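Local coordinates for phosphotriesterase family protein (Listeria monocytogenes serotype 4b str. H7858, PDB 3PNZ) that probably hydrolyses lactones of phosphorylated sugars, using a binuclear zinc site in an amidohydrolase-fold barrel, at residues 19-24 / 266-271; 62-67 / 88-93; 183-188 / 210-215. All blocks are in the same frame, centred on the assembly; numbering follows the deposited sequence.

Contact 1. Residues 19-24 / 266-271; sequences TYSHEH and QILVSG. With ZN (zinc ion), chain I.
H22 and H24 reach one zinc ion through their NE2 atoms, each at 2.1 Å from ZN, and so form the HxH metal motif at the end of the first barrel strand of the amidohydrolase fold. Strand 267-269, the eighth of the TIM barrel, meets the first here and closes the barrel. The modified lysine at position 154 and D272, the residue after G271, also bind this metal. H22 is further fixed by a hydrogen bond between its ND1 and H185 NE2.

Behind this first shell stands S270. Its OG takes the backbone N-H of H22 (H22 N to S270 OG 2.9 Å, N-H...O 161°) and gives its own proton to E23 OE2, 2.6 Å away. The same carboxylate oxygen receives the backbone N-H of G271, with 2.8 Å from G271 N to E23 OE2. Both donors stand above the carboxylate plane, and a bend at chi2 (-67°) carries the E23 carboxylate to them. OE1 bonds to T273, so both oxygens are gripped and the rotation is fixed.

The chain turns a corner at S21 and H22, and direct backbone pairing is slight: S21 N to V269 O is a weak bond of 3.4 Å. S21 OG lies 3.7 Å from L268 CD2. A water completes the junction, accepting from V269 N and hydrogen-bonding to S21 OG.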
loop_
_atom_site.group_PDB
_atom_site.type_symbol
_atom_site.label_atom_id
_atom_site.label_comp_id
_atom_site.label_asym_id
_atom_site.label_seq_id
_atom_site.Cartn_x
_atom_site.Cartn_y
_atom_site.Cartn_z
ATOM N N THR A 19 -3.948 -0.303 12.445
ATOM C CA THR A 19 -3.620 -0.730 11.087
ATOM C C THR A 19 -2.341 -0.091 10.553
ATOM O O THR A 19 -2.146 1.119 10.696
ATOM C CB THR A 19 -4.754 -0.343 10.093
ATOM O OG1 THR A 19 -5.980 -0.994 10.465
ATOM C CG2 THR A 19 -4.394 -0.747 8.660
ATOM N N TYR A 20 -1.488 -0.906 9.939
ATOM C CA TYR A 20 -0.395 -0.403 9.097
ATOM C C TYR A 20 -0.913 -0.341 7.671
ATOM O O TYR A 20 -1.330 -1.356 7.122
ATOM C CB TYR A 20 0.810 -1.354 9.124
ATOM C CG TYR A 20 1.684 -1.328 10.366
ATOM C CD1 TYR A 20 1.523 -0.370 11.359
ATOM C CD2 TYR A 20 2.689 -2.270 10.528
ATOM C CE1 TYR A 20 2.336 -0.363 12.495
ATOM C CE2 TYR A 20 3.508 -2.271 11.651
ATOM C CZ TYR A 20 3.333 -1.319 12.628
ATOM O OH TYR A 20 4.157 -1.337 13.744
ATOM N N SER A 21 -0.848 0.835 7.057
ATOM C CA SER A 21 -1.535 1.083 5.788
ATOM C C SER A 21 -0.794 0.742 4.486
ATOM O O SER A 21 -1.382 0.843 3.416
ATOM C CB SER A 21 -2.013 2.537 5.730
ATOM O OG SER A 21 -3.038 2.771 6.679
ATOM N N HIS A 22 0.475 0.349 4.563
ATOM C CA HIS A 22 1.230 -0.021 3.364
ATOM C C HIS A 22 2.438 -0.872 3.737
ATOM O O HIS A 22 3.454 -0.346 4.190
ATOM C CB HIS A 22 1.702 1.218 2.588
ATOM C CG HIS A 22 2.428 0.895 1.316
ATOM N ND1 HIS A 22 1.943 1.250 0.075
ATOM C CD2 HIS A 22 3.589 0.234 1.088
ATOM C CE1 HIS A 22 2.778 0.832 -0.860
ATOM N NE2 HIS A 22 3.783 0.213 -0.272
ATOM N N GLU A 23 2.322 -2.186 3.564
ATOM C CA GLU A 23 3.423 -3.086 3.890
ATOM C C GLU A 23 3.617 -4.161 2.837
ATOM O O GLU A 23 2.820 -4.292 1.911
ATOM C CB GLU A 23 3.194 -3.767 5.246
ATOM C CG GLU A 23 3.051 -2.810 6.426
ATOM C CD GLU A 23 4.339 -2.053 6.735
ATOM O OE1 GLU A 23 5.424 -2.521 6.320
ATOM O OE2 GLU A 23 4.262 -1.004 7.410
ATOM N N HIS A 24 4.694 -4.927 2.992
ATOM C CA HIS A 24 4.897 -6.168 2.236
ATOM C C HIS A 24 5.241 -7.257 3.230
ATOM O O HIS A 24 5.834 -6.981 4.262
ATOM C CB HIS A 24 5.994 -5.998 1.188
ATOM C CG HIS A 24 5.703 -4.894 0.227
ATOM N ND1 HIS A 24 4.922 -5.073 -0.892
ATOM C CD2 HIS A 24 6.019 -3.578 0.261
ATOM C CE1 HIS A 24 4.796 -3.923 -1.528
ATOM N NE2 HIS A 24 5.449 -2.999 -0.845
ATOM N N GLN A 266 -6.766 12.757 7.039
ATOM C CA GLN A 266 -6.338 12.183 5.764
ATOM C C GLN A 266 -4.984 11.485 5.838
ATOM O O GLN A 266 -4.521 10.922 4.842
ATOM C CB GLN A 266 -6.319 13.256 4.671
ATOM C CG GLN A 266 -7.718 13.660 4.224
ATOM C CD GLN A 266 -7.747 15.001 3.514
ATOM O OE1 GLN A 266 -8.364 15.953 3.997
ATOM N NE2 GLN A 266 -7.084 15.084 2.363
ATOM N N ILE A 267 -4.361 11.517 7.013
ATOM C CA ILE A 267 -3.010 10.961 7.182
ATOM C C ILE A 267 -3.005 9.460 7.506
ATOM O O ILE A 267 -3.706 8.995 8.412
ATOM C CB ILE A 267 -2.225 11.753 8.240
ATOM C CG1 ILE A 267 -2.059 13.199 7.761
ATOM C CG2 ILE A 267 -0.864 11.085 8.518
ATOM C CD1 ILE A 267 -1.603 14.150 8.820
ATOM N N LEU A 268 -2.223 8.701 6.742
ATOM C CA LEU A 268 -2.008 7.280 7.013
ATOM C C LEU A 268 -0.523 7.065 7.241
ATOM O O LEU A 268 0.295 7.837 6.741
ATOM C CB LEU A 268 -2.453 6.429 5.827
ATOM C CG LEU A 268 -3.911 6.545 5.384
ATOM C CD1 LEU A 268 -4.126 5.769 4.087
ATOM C CD2 LEU A 268 -4.824 6.053 6.504
ATOM N N VAL A 269 -0.178 6.014 7.982
ATOM C CA VAL A 269 1.213 5.763 8.367
ATOM C C VAL A 269 1.576 4.288 8.225
ATOM O O VAL A 269 0.785 3.399 8.554
ATOM C CB VAL A 269 1.493 6.214 9.831
ATOM C CG1 VAL A 269 2.931 5.879 10.237
ATOM C CG2 VAL A 269 1.219 7.711 9.994
ATOM N N SER A 270 2.771 4.024 7.712
ATOM C CA SER A 270 3.268 2.657 7.615
ATOM C C SER A 270 4.782 2.678 7.398
ATOM O O SER A 270 5.394 3.747 7.413
ATOM C CB SER A 270 2.562 1.910 6.481
ATOM O OG SER A 270 2.218 0.592 6.888
ATOM N N GLY A 271 5.375 1.506 7.197
ATOM C CA GLY A 271 6.819 1.388 7.075
ATOM C C GLY A 271 7.296 0.855 5.742
ATOM O O GLY A 271 8.505 0.811 5.481
HETATM ZN ZN ZN I . 5.346 -0.924 -1.159
HETATM O O HOH W 1 -2.130 4.013 8.983
#

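Contact 2. Residues 62-67 / 88-93; sequences TIVDAT and QIVGTA
The Q88 side chain, extended beyond CG, crosses T62 obliquely and brings its amide to the threonine hydroxyl: NE2 donates to T62 OG1 over 2.9 Å, with the acceptor in the amide plane. T62 places OG1 beside its backbone N, where OG1 also bonds to L16 O. On the other side of the sheet I89 bends at chi2 (-65°), so that CD1 comes to 4.0 Å from I63 CB while CG2 packs on D65 CB; helix 75-85 covers I89 through V78 and S82. These strands and that helix form a beta-alpha-beta unit of the TIM barrel, with the strand segments parallel at 14°. Three backbone bonds fix the pairing: I63 N to Q88 O, V90 N to I63 O and D65 N to V90 O. At the C-terminal end T92 turns OG1 beside its backbone N and donates to D65 O, 2.7 Å away, from above the carbonyl plane. D65 itself has CG anti to N (chi1 -179°), which lets OD1 accept T67 N in an Asx turn and T67 OG1, 2.6 Å from OD1, on its syn lone pair. T67 OG1 also bonds to H24 ND1. A water bridges D65 O, T67 O and T92 N.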
loop_
_atom_site.group_PDB
_atom_site.type_symbol
_atom_site.label_atom_id
_atom_site.label_comp_id
_atom_site.label_asym_id
_atom_site.label_seq_id
_atom_site.Cartn_x
_atom_site.Cartn_y
_atom_site.Cartn_z
ATOM N N THR A 62 -4.448 -5.104 11.907
ATOM C CA THR A 62 -4.547 -5.227 10.463
ATOM C C THR A 62 -3.295 -4.724 9.751
ATOM O O THR A 62 -2.721 -3.715 10.142
ATOM C CB THR A 62 -5.744 -4.417 9.935
ATOM O OG1 THR A 62 -6.949 -4.907 10.541
ATOM C CG2 THR A 62 -5.852 -4.513 8.408
ATOM N N ILE A 63 -2.899 -5.439 8.711
ATOM C CA ILE A 63 -1.867 -4.967 7.795
ATOM C C ILE A 63 -2.415 -4.896 6.384
ATOM O O ILE A 63 -2.983 -5.867 5.873
ATOM C CB ILE A 63 -0.624 -5.882 7.810
ATOM C CG1 ILE A 63 0.047 -5.847 9.184
ATOM C CG2 ILE A 63 0.357 -5.476 6.700
ATOM C CD1 ILE A 63 1.153 -6.877 9.334
ATOM N N VAL A 64 -2.262 -3.735 5.757
ATOM C CA VAL A 64 -2.584 -3.589 4.349
ATOM C C VAL A 64 -1.350 -3.992 3.550
ATOM O O VAL A 64 -0.313 -3.330 3.609
ATOM C CB VAL A 64 -3.004 -2.146 3.994
ATOM C CG1 VAL A 64 -3.348 -2.045 2.515
ATOM C CG2 VAL A 64 -4.205 -1.729 4.840
ATOM N N ASP A 65 -1.471 -5.096 2.822
ATOM C CA ASP A 65 -0.370 -5.661 2.054
ATOM C C ASP A 65 -0.427 -5.123 0.638
ATOM O O ASP A 65 -1.314 -5.474 -0.130
ATOM C CB ASP A 65 -0.497 -7.182 2.041
ATOM C CG ASP A 65 0.629 -7.862 1.284
ATOM O OD1 ASP A 65 1.336 -7.187 0.500
ATOM O OD2 ASP A 65 0.804 -9.081 1.474
ATOM N N ALA A 66 0.530 -4.268 0.287
ATOM C CA ALA A 66 0.463 -3.536 -0.966
ATOM C C ALA A 66 1.105 -4.280 -2.140
ATOM O O ALA A 66 1.280 -3.712 -3.216
ATOM C CB ALA A 66 1.101 -2.151 -0.794
ATOM N N THR A 67 1.425 -5.554 -1.939
ATOM C CA THR A 67 2.075 -6.350 -2.979
ATOM C C THR A 67 1.134 -6.565 -4.159
ATOM O O THR A 67 0.079 -7.202 -4.017
ATOM C CB THR A 67 2.532 -7.722 -2.433
ATOM O OG1 THR A 67 3.294 -7.534 -1.231
ATOM C CG2 THR A 67 3.364 -8.469 -3.471
ATOM N N GLN A 88 -5.443 -9.416 10.518
ATOM C CA GLN A 88 -6.255 -9.251 9.317
ATOM C C GLN A 88 -5.405 -8.678 8.195
ATOM O O GLN A 88 -4.612 -7.760 8.422
ATOM C CB GLN A 88 -7.446 -8.345 9.624
ATOM C CG GLN A 88 -8.355 -8.957 10.692
ATOM C CD GLN A 88 -9.393 -8.005 11.256
ATOM O OE1 GLN A 88 -10.495 -8.427 11.620
ATOM N NE2 GLN A 88 -9.050 -6.729 11.355
ATOM N N ILE A 89 -5.547 -9.230 6.994
ATOM C CA ILE A 89 -4.785 -8.731 5.845
ATOM C C ILE A 89 -5.724 -8.179 4.779
ATOM O O ILE A 89 -6.671 -8.853 4.353
ATOM C CB ILE A 89 -3.915 -9.843 5.201
ATOM C CG1 ILE A 89 -2.969 -10.476 6.225
ATOM C CG2 ILE A 89 -3.122 -9.301 4.005
ATOM C CD1 ILE A 89 -1.909 -9.512 6.756
ATOM N N VAL A 90 -5.469 -6.949 4.348
ATOM C CA VAL A 90 -6.135 -6.415 3.167
ATOM C C VAL A 90 -5.161 -6.553 2.004
ATOM O O VAL A 90 -4.094 -5.937 2.012
ATOM C CB VAL A 90 -6.503 -4.930 3.345
ATOM C CG1 VAL A 90 -7.082 -4.365 2.060
ATOM C CG2 VAL A 90 -7.487 -4.759 4.508
ATOM N N GLY A 91 -5.514 -7.364 1.013
ATOM C CA GLY A 91 -4.658 -7.578 -0.144
ATOM C C GLY A 91 -4.864 -6.518 -1.207
ATOM O O GLY A 91 -5.835 -5.763 -1.163
ATOM N N THR A 92 -3.949 -6.457 -2.172
ATOM C CA THR A 92 -3.989 -5.408 -3.170
ATOM C C THR A 92 -4.006 -5.957 -4.591
ATOM O O THR A 92 -3.137 -6.744 -4.972
ATOM C CB THR A 92 -2.775 -4.493 -2.998
ATOM O OG1 THR A 92 -2.837 -3.890 -1.701
ATOM C CG2 THR A 92 -2.745 -3.419 -4.082
ATOM N N ALA A 93 -4.993 -5.527 -5.369
ATOM C CA ALA A 93 -5.091 -5.888 -6.772
ATOM C C ALA A 93 -4.407 -4.835 -7.644
ATOM O O ALA A 93 -4.249 -3.689 -7.231
ATOM C CB ALA A 93 -6.557 -6.011 -7.176
HETATM O O HOH W 2 -1.376 -7.938 -1.759
#

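Contact 3. Residues 183-188 / 210-215; sequences PIHSHT and YLSIGH
Three imidazoles carry the flat surfaces of this contact. The H185 ring has S212 at its edge: OG lies near the ring plane and accepts from H185 ND1 over 2.8 Å, at an N-H...O angle of 165°. With CG anti to the backbone N, the H185 ring is carried alongside S212 and G214, and its CE1 is 3.7 Å from G214 N, in an oblique approach. With NE2 already held by H22, the rotation of the ring is fixed. The H215 ring has T188 O and H187 ND1 at its edge, and it meets the H22 ring edge-to-face. H187 and H215 cross obliquely, their planes at 75°; H187 ND1 and H215 NE2 come within 3.2 Å of each other because both bind one zinc ion, which also takes the modified lysine at position 154. In the second shell H187 NE2 bonds to E189 and H215 ND1 to D238, whose carboxylates would be expected to polarise the rings.

T188, with OG1 set between its backbone N and carbonyl carbon, donates from OG1 to G214 O over 2.7 Å in the carbonyl plane. Its CG2 rests 3.6 Å from I213 CG2. On the same side of the sheet as I213, I184 CG2 packs on L211 CD1 at 3.8 Å, with helix 194-203 covering L211 and I213. Four backbone bonds lock the register, from I184 N to Y210 O through G214 N to S186 O, and a water links I184 O to S212 OG. Adjacent parallel strands at 19°, joined by helix 194-203 and each followed closely by a metal-binding histidine, are the arrangement of strands five and six in the amidohydrolase barrel.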
loop_
_atom_site.group_PDB
_atom_site.type_symbol
_atom_site.label_atom_id
_atom_site.label_comp_id
_atom_site.label_asym_id
_atom_site.label_seq_id
_atom_site.Cartn_x
_atom_site.Cartn_y
_atom_site.Cartn_z
ATOM N N PRO A 183 -11.458 0.624 -2.597
ATOM C CA PRO A 183 -10.583 1.782 -2.387
ATOM C C PRO A 183 -9.412 1.705 -3.362
ATOM O O PRO A 183 -9.071 0.606 -3.807
ATOM C CB PRO A 183 -10.055 1.589 -0.962
ATOM C CG PRO A 183 -10.883 0.554 -0.346
ATOM C CD PRO A 183 -11.466 -0.288 -1.444
ATOM N N ILE A 184 -8.812 2.852 -3.675
ATOM C CA ILE A 184 -7.730 2.930 -4.656
ATOM C C ILE A 184 -6.465 3.397 -3.948
ATOM O O ILE A 184 -6.512 4.290 -3.097
ATOM C CB ILE A 184 -8.066 3.933 -5.786
ATOM C CG1 ILE A 184 -9.386 3.559 -6.471
ATOM C CG2 ILE A 184 -6.943 3.976 -6.817
ATOM C CD1 ILE A 184 -10.017 4.719 -7.236
ATOM N N HIS A 185 -5.335 2.787 -4.301
ATOM C CA HIS A 185 -4.040 3.181 -3.741
ATOM C C HIS A 185 -3.111 3.464 -4.902
ATOM O O HIS A 185 -3.192 2.810 -5.933
ATOM C CB HIS A 185 -3.469 2.054 -2.881
ATOM C CG HIS A 185 -2.197 2.414 -2.174
ATOM N ND1 HIS A 185 -2.133 3.413 -1.227
ATOM C CD2 HIS A 185 -0.951 1.887 -2.251
ATOM C CE1 HIS A 185 -0.898 3.500 -0.762
ATOM N NE2 HIS A 185 -0.159 2.589 -1.370
ATOM N N SER A 186 -2.236 4.452 -4.754
ATOM C CA SER A 186 -1.242 4.681 -5.802
ATOM C C SER A 186 0.183 4.623 -5.262
ATOM O O SER A 186 0.440 4.938 -4.102
ATOM C CB SER A 186 -1.489 6.011 -6.518
ATOM O OG SER A 186 -1.119 7.113 -5.706
ATOM N N HIS A 187 1.098 4.180 -6.114
ATOM C CA HIS A 187 2.517 4.336 -5.851
ATOM C C HIS A 187 2.968 5.619 -6.535
ATOM O O HIS A 187 2.685 5.813 -7.707
ATOM C CB HIS A 187 3.287 3.158 -6.443
ATOM C CG HIS A 187 4.759 3.395 -6.543
ATOM N ND1 HIS A 187 5.647 2.966 -5.584
ATOM C CD2 HIS A 187 5.500 4.016 -7.493
ATOM C CE1 HIS A 187 6.877 3.311 -5.936
ATOM N NE2 HIS A 187 6.814 3.948 -7.092
ATOM N N THR A 188 3.632 6.502 -5.796
ATOM C CA THR A 188 4.345 7.603 -6.423
ATOM C C THR A 188 5.831 7.315 -6.261
ATOM O O THR A 188 6.281 6.864 -5.201
ATOM C CB THR A 188 4.012 8.989 -5.827
ATOM O OG1 THR A 188 4.389 9.042 -4.446
ATOM C CG2 THR A 188 2.525 9.319 -5.984
ATOM N N TYR A 210 -11.501 8.705 -2.466
ATOM C CA TYR A 210 -11.425 7.248 -2.602
ATOM C C TYR A 210 -9.998 6.763 -2.836
ATOM O O TYR A 210 -9.762 5.565 -3.016
ATOM C CB TYR A 210 -12.276 6.766 -3.784
ATOM C CG TYR A 210 -13.773 6.980 -3.654
ATOM C CD1 TYR A 210 -14.344 7.467 -2.482
ATOM C CD2 TYR A 210 -14.612 6.691 -4.720
ATOM C CE1 TYR A 210 -15.732 7.662 -2.391
ATOM C CE2 TYR A 210 -15.996 6.876 -4.637
ATOM C CZ TYR A 210 -16.541 7.364 -3.469
ATOM O OH TYR A 210 -17.913 7.549 -3.385
ATOM N N LEU A 211 -9.060 7.702 -2.866
ATOM C CA LEU A 211 -7.667 7.395 -3.187
ATOM C C LEU A 211 -6.764 7.605 -1.973
ATOM O O LEU A 211 -6.917 8.590 -1.256
ATOM C CB LEU A 211 -7.199 8.328 -4.308
ATOM C CG LEU A 211 -5.699 8.317 -4.654
ATOM C CD1 LEU A 211 -5.307 7.013 -5.340
ATOM C CD2 LEU A 211 -5.377 9.512 -5.553
ATOM N N SER A 212 -5.835 6.679 -1.728
ATOM C CA SER A 212 -4.708 6.973 -0.839
ATOM C C SER A 212 -3.447 6.996 -1.688
ATOM O O SER A 212 -3.235 6.119 -2.528
ATOM C CB SER A 212 -4.565 5.954 0.296
ATOM O OG SER A 212 -4.472 4.641 -0.210
ATOM N N ILE A 213 -2.628 8.013 -1.471
ATOM C CA ILE A 213 -1.435 8.200 -2.284
ATOM C C ILE A 213 -0.208 7.775 -1.486
ATOM O O ILE A 213 0.103 8.345 -0.437
ATOM C CB ILE A 213 -1.324 9.653 -2.744
ATOM C CG1 ILE A 213 -2.580 10.052 -3.522
ATOM C CG2 ILE A 213 -0.032 9.874 -3.576
ATOM C CD1 ILE A 213 -2.614 11.501 -3.904
ATOM N N GLY A 214 0.475 6.752 -1.987
ATOM C CA GLY A 214 1.639 6.208 -1.308
ATOM C C GLY A 214 2.878 7.081 -1.448
ATOM O O GLY A 214 3.006 7.854 -2.403
ATOM N N HIS A 215 3.768 6.965 -0.460
ATOM C CA HIS A 215 5.108 7.562 -0.484
ATOM C C HIS A 215 5.138 9.094 -0.460
ATOM O O HIS A 215 6.068 9.709 -0.965
ATOM C CB HIS A 215 5.932 6.991 -1.654
ATOM C CG HIS A 215 5.787 5.511 -1.802
ATOM N ND1 HIS A 215 5.823 4.653 -0.723
ATOM C CD2 HIS A 215 5.553 4.738 -2.889
ATOM C CE1 HIS A 215 5.636 3.414 -1.140
ATOM N NE2 HIS A 215 5.475 3.437 -2.451
HETATM O O HOH W 3 -6.524 2.898 -0.411
#

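From the N terminus, residues 19-24 open the barrel and pair with 266-271 some 240 residues later, so contact 1 closes the longest loop, joining the first barrel strand, 19-23, to the last, 267-269, and closing the barrel. Contacts 2 and 3 nest inside it, in series: contact 2 closes one beta-alpha-beta unit before contact 3 opens another, beyond strand 150-152. None cross. Contact 1 meets contact 2 through neighbouring strands 19-23 and 62-65, where E23 N lies 2.9 Å from V64 O and E23 O 2.8 Å from A66 N, probable hydrogen bonds. It meets contact 3 where L268 CD1 packs on S212 CB. Contacts 2 and 3 do not touch (nearest atoms about 5 Å apart).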